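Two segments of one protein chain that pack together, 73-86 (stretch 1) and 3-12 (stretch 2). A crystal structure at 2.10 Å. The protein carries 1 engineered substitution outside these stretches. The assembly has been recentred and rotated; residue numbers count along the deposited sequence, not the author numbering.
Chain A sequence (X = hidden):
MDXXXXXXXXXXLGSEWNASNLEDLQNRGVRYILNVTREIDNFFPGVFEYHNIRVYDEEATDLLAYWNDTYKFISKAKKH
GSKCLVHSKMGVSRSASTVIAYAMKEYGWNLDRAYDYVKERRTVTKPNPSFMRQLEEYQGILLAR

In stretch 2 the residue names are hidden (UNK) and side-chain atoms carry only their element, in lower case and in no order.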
# COMPACT_ATOMS: atom_id res chain seq x y z
N PHE A 73 -6.20 -4.62 -7.20
CA PHE A 73 -6.10 -3.26 -7.68
C PHE A 73 -4.70 -2.93 -8.19
O PHE A 73 -4.55 -2.42 -9.30
CB PHE A 73 -6.51 -2.28 -6.58
CG PHE A 73 -6.69 -0.85 -7.08
CD1 PHE A 73 -7.76 -0.54 -7.90
CD2 PHE A 73 -5.80 0.14 -6.72
CE1 PHE A 73 -7.94 0.75 -8.37
CE2 PHE A 73 -5.97 1.43 -7.19
CZ PHE A 73 -7.05 1.74 -8.01
N ILE A 74 -3.70 -3.21 -7.36
CA ILE A 74 -2.32 -2.89 -7.69
C ILE A 74 -1.86 -3.65 -8.93
O ILE A 74 -1.13 -3.13 -9.76
CB ILE A 74 -1.35 -3.23 -6.53
CG1 ILE A 74 -1.62 -2.50 -5.22
CG2 ILE A 74 0.09 -3.03 -6.97
CD1 ILE A 74 -0.78 -3.00 -4.07
N SER A 75 -2.30 -4.90 -9.02
CA SER A 75 -2.08 -5.74 -10.18
C SER A 75 -2.74 -5.11 -11.41
O SER A 75 -2.22 -5.14 -12.52
CB SER A 75 -2.61 -7.15 -9.93
OG SER A 75 -3.37 -7.64 -11.02
N LYS A 76 -3.90 -4.51 -11.17
CA LYS A 76 -4.61 -3.76 -12.20
C LYS A 76 -3.78 -2.61 -12.73
O LYS A 76 -3.69 -2.40 -13.94
CB LYS A 76 -5.94 -3.25 -11.63
CG LYS A 76 -6.73 -2.36 -12.58
CD LYS A 76 -8.06 -1.97 -11.95
CE LYS A 76 -9.10 -1.63 -13.01
NZ LYS A 76 -10.43 -1.37 -12.40
N ALA A 77 -3.13 -1.87 -11.84
CA ALA A 77 -2.33 -0.72 -12.27
C ALA A 77 -1.26 -1.16 -13.27
O ALA A 77 -1.21 -0.67 -14.40
CB ALA A 77 -1.70 -0.02 -11.08
N LYS A 78 -0.42 -2.10 -12.86
CA LYS A 78 0.59 -2.70 -13.71
C LYS A 78 0.00 -3.16 -15.04
O LYS A 78 0.61 -3.01 -16.10
CB LYS A 78 1.26 -3.87 -13.00
CG LYS A 78 1.41 -5.15 -13.79
CD LYS A 78 1.53 -6.36 -12.87
CE LYS A 78 0.27 -7.22 -12.94
NZ LYS A 78 0.48 -8.56 -12.35
N LYS A 79 -1.18 -3.77 -14.97
CA LYS A 79 -1.80 -4.37 -16.15
C LYS A 79 -1.91 -3.34 -17.27
O LYS A 79 -1.52 -3.58 -18.41
CB LYS A 79 -3.18 -4.92 -15.78
CG LYS A 79 -3.87 -5.70 -16.89
CD LYS A 79 -5.13 -6.38 -16.39
CE LYS A 79 -6.07 -6.68 -17.55
NZ LYS A 79 -7.13 -7.65 -17.16
N HIS A 80 -2.42 -2.16 -16.91
CA HIS A 80 -2.60 -1.09 -17.88
C HIS A 80 -1.34 -0.25 -18.05
O HIS A 80 -1.42 0.87 -18.55
CB HIS A 80 -3.79 -0.22 -17.49
CG HIS A 80 -5.08 -0.98 -17.52
ND1 HIS A 80 -5.39 -1.89 -18.50
CD2 HIS A 80 -6.14 -0.97 -16.69
CE1 HIS A 80 -6.58 -2.41 -18.27
NE2 HIS A 80 -7.06 -1.86 -17.17
N GLY A 81 -0.19 -0.80 -17.66
CA GLY A 81 1.07 -0.10 -17.80
C GLY A 81 1.13 1.21 -17.04
O GLY A 81 1.68 2.19 -17.53
N SER A 82 0.57 1.24 -15.83
CA SER A 82 0.58 2.48 -15.05
C SER A 82 1.15 2.22 -13.65
O SER A 82 1.62 1.13 -13.37
CB SER A 82 -0.81 3.10 -14.95
OG SER A 82 -0.74 4.45 -14.54
N LYS A 83 1.12 3.25 -12.82
CA LYS A 83 1.68 3.25 -11.48
C LYS A 83 0.60 3.54 -10.44
O LYS A 83 -0.40 4.19 -10.74
CB LYS A 83 2.82 4.26 -11.33
CG LYS A 83 3.85 4.23 -12.45
CD LYS A 83 5.16 4.87 -12.03
CE LYS A 83 6.26 4.52 -13.01
NZ LYS A 83 6.09 5.23 -14.31
N CYS A 84 0.83 3.03 -9.23
CA CYS A 84 -0.14 3.09 -8.14
C CYS A 84 0.48 3.71 -6.90
O CYS A 84 1.60 3.35 -6.51
CB CYS A 84 -0.66 1.69 -7.85
SG CYS A 84 -1.91 1.56 -6.55
N LEU A 85 -0.24 4.64 -6.28
CA LEU A 85 0.16 5.17 -4.99
C LEU A 85 -0.57 4.44 -3.86
O LEU A 85 -1.79 4.52 -3.71
CB LEU A 85 -0.11 6.68 -4.90
CG LEU A 85 -0.04 7.29 -3.49
CD1 LEU A 85 1.38 7.24 -2.96
CD2 LEU A 85 -0.58 8.71 -3.49
N VAL A 86 0.18 3.71 -3.04
CA VAL A 86 -0.44 3.17 -1.84
C VAL A 86 -0.20 4.15 -0.69
O VAL A 86 0.95 4.40 -0.33
CB VAL A 86 0.06 1.78 -1.43
CG1 VAL A 86 -0.95 1.17 -0.46
CG2 VAL A 86 0.25 0.90 -2.65
N UNK A 3 8.51 12.98 0.02
CA UNK A 3 7.85 12.52 -1.20
C UNK A 3 7.28 11.12 -1.03
O UNK A 3 7.64 10.44 -0.05
o UNK A 3 10.11 12.09 -1.98
c UNK A 3 8.84 12.56 -2.37
N UNK A 4 6.43 10.67 -1.94
CA UNK A 4 6.01 9.27 -1.96
C UNK A 4 7.22 8.38 -2.27
O UNK A 4 8.16 8.83 -2.92
c UNK A 4 5.34 10.36 -3.97
c UNK A 4 5.01 9.18 -3.11
c UNK A 4 5.80 11.44 -3.03
N UNK A 5 7.20 7.15 -1.78
CA UNK A 5 8.39 6.30 -1.96
C UNK A 5 8.12 5.23 -3.00
O UNK A 5 7.20 4.43 -2.83
o UNK A 5 8.99 6.63 0.38
c UNK A 5 10.18 4.97 -0.82
c UNK A 5 8.82 5.64 -0.64
N UNK A 6 8.93 5.21 -4.05
CA UNK A 6 8.78 4.18 -5.08
C UNK A 6 9.29 2.84 -4.56
O UNK A 6 10.46 2.72 -4.18
o UNK A 6 10.44 5.06 -9.00
n UNK A 6 8.88 3.78 -9.98
c UNK A 6 9.01 3.75 -7.57
c UNK A 6 9.52 4.55 -6.37
c UNK A 6 9.51 4.26 -8.90
N UNK A 7 8.41 1.84 -4.54
CA UNK A 7 8.85 0.54 -4.04
C UNK A 7 9.01 -0.46 -5.17
O UNK A 7 9.93 -1.29 -5.16
c UNK A 7 7.56 1.06 -1.90
c UNK A 7 8.81 1.62 -1.24
c UNK A 7 8.39 -1.27 -2.36
c UNK A 7 7.87 0.01 -2.98
N UNK A 8 8.11 -0.38 -6.14
CA UNK A 8 8.26 -1.17 -7.36
C UNK A 8 8.04 -0.27 -8.57
O UNK A 8 7.71 0.89 -8.34
c UNK A 8 6.98 -4.50 -4.24
c UNK A 8 8.90 -3.91 -6.14
c UNK A 8 7.31 -2.37 -7.36
c UNK A 8 6.69 -3.63 -5.27
c UNK A 8 8.24 -5.07 -4.16
c UNK A 8 7.64 -3.33 -6.22
c UNK A 8 9.21 -4.78 -5.11
N UNK A 9 8.26 -0.80 -9.77
CA UNK A 9 8.07 -0.00 -10.97
C UNK A 9 6.71 0.69 -10.94
O UNK A 9 6.60 1.87 -11.25
o UNK A 9 6.81 0.03 -15.38
c UNK A 9 7.06 0.29 -14.19
c UNK A 9 8.22 -0.85 -12.23
c UNK A 9 7.04 -0.84 -13.19
o UNK A 9 7.32 1.45 -13.80
N UNK A 10 5.71 -0.07 -10.50
CA UNK A 10 4.32 0.35 -10.53
C UNK A 10 3.76 0.67 -9.15
O UNK A 10 2.53 0.75 -9.00
n UNK A 10 4.66 -2.72 -10.15
c UNK A 10 2.50 -2.76 -9.89
n UNK A 10 3.06 -3.86 -9.29
c UNK A 10 4.37 -3.82 -9.47
c UNK A 10 3.50 -2.03 -10.43
c UNK A 10 3.48 -0.74 -11.20
N UNK A 11 4.60 0.85 -8.13
CA UNK A 11 4.06 1.00 -6.78
C UNK A 11 4.77 2.12 -6.01
O UNK A 11 5.99 2.11 -5.87
c UNK A 11 4.18 -0.29 -5.94
c UNK A 11 3.66 -0.07 -4.52
c UNK A 11 3.43 -1.43 -6.61
N UNK A 12 3.98 3.05 -5.48
CA UNK A 12 4.50 4.06 -4.57
C UNK A 12 3.86 3.90 -3.19
O UNK A 12 2.68 3.55 -3.11
c UNK A 12 6.04 6.03 -8.41
c UNK A 12 7.36 7.02 -6.67
c UNK A 12 7.17 6.73 -8.01
c UNK A 12 4.27 5.48 -5.09
c UNK A 12 6.42 6.62 -5.74
c UNK A 12 5.29 5.92 -6.13
c UNK A 12 5.11 5.63 -7.47

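Position 3 has two side-chain atoms, a carbon followed by an oxygen, and lies beyond the reach of stretch 1; a lone hydroxyl on CB makes it Ser3. At position 4 three carbons close a ring onto the backbone nitrogen, and the CB lies by Leu85; such a ring is found only in proline. The CB of Pro4 lies 4.1 Å from Leu85 CD1, an apolar contact.

Position 5 has three side-chain atoms and touches nothing on stretch 1. One oxygen and one carbon on the first carbon make it Thr5, whose hydroxyl is hydrogen-bonded elsewhere in the structure. Position 6 has a chain of three carbons, the last bearing one oxygen and one nitrogen, an extended side chain that approaches Lys83 at its end. The terminal amide identifies Gln6. Its NE2 is 4.1 Å from Lys83 CE and donates a hydrogen bond to the backbone O of position 9, 3.2 Å away.

Position 7 carries four carbons, forked at the first with one arm two carbons long, and touches nothing on stretch 1: Ile7. Position 8 has one carbon and then a six-carbon ring without an oxygen, also clear of stretch 1, and is therefore Phe8. It opens a type I turn that ends at position 11, closed by a hydrogen bond from the N of position 11 to Phe8 O (3.1 Å).

Within that turn, position 9 has three carbons, the third carrying two oxygens, and the end of this side chain comes near Lys83. The carboxylate at this length gives Glu9. Its OE2 lies 3.3 Å from Lys83 CE and 4.0 Å from Lys83 NZ, so the opposite charges are near each other but beyond a salt bridge. Position 10 has one carbon leading to a five-membered ring of three carbons and two nitrogens, lying by the helix of stretch 1; this is His10. Ile74 O meets the ring at its edge, 3.7 Å from CD2, while Lys78 CB comes within 3.5 Å of the same CD2. His10 NE2 is hydrogen-bonded elsewhere in the structure.

Position 11 has a single carbon bearing two more, without a longer arm, and these branches lie against Ile74 and Val86: Val11. Its CG2 is 3.7 Å from Ile74 CG2, and its CG1 is 4.0 Å from Val86 CG2. Position 12 again has one carbon and a six-carbon ring, with Lys83 CD at the ring edge, and is Phe12. Lys83 CD stands 3.9 Å from its CE1, and Leu85 CD1 is 4.0 Å from its CB.

The contact is built on parallel strand pairing, which pairs Cys84 with Val11 and Leu85 with Phe12. Cys84 N donates to His10 O (2.9 Å), Phe12 N to Cys84 O (2.6 Å) and Val86 N to Phe12 O (2.5 Å). Because side chains alternate along the strands, Cys84 and Val11 share one face of the sheet and Leu85 and Phe12 the other. Beside this ladder, His10 and Val11 reach the helix through Ile74, and Lys83 extends past Phe12 toward the turn.

Stretch 2 3-12: SPTQIFEHVF
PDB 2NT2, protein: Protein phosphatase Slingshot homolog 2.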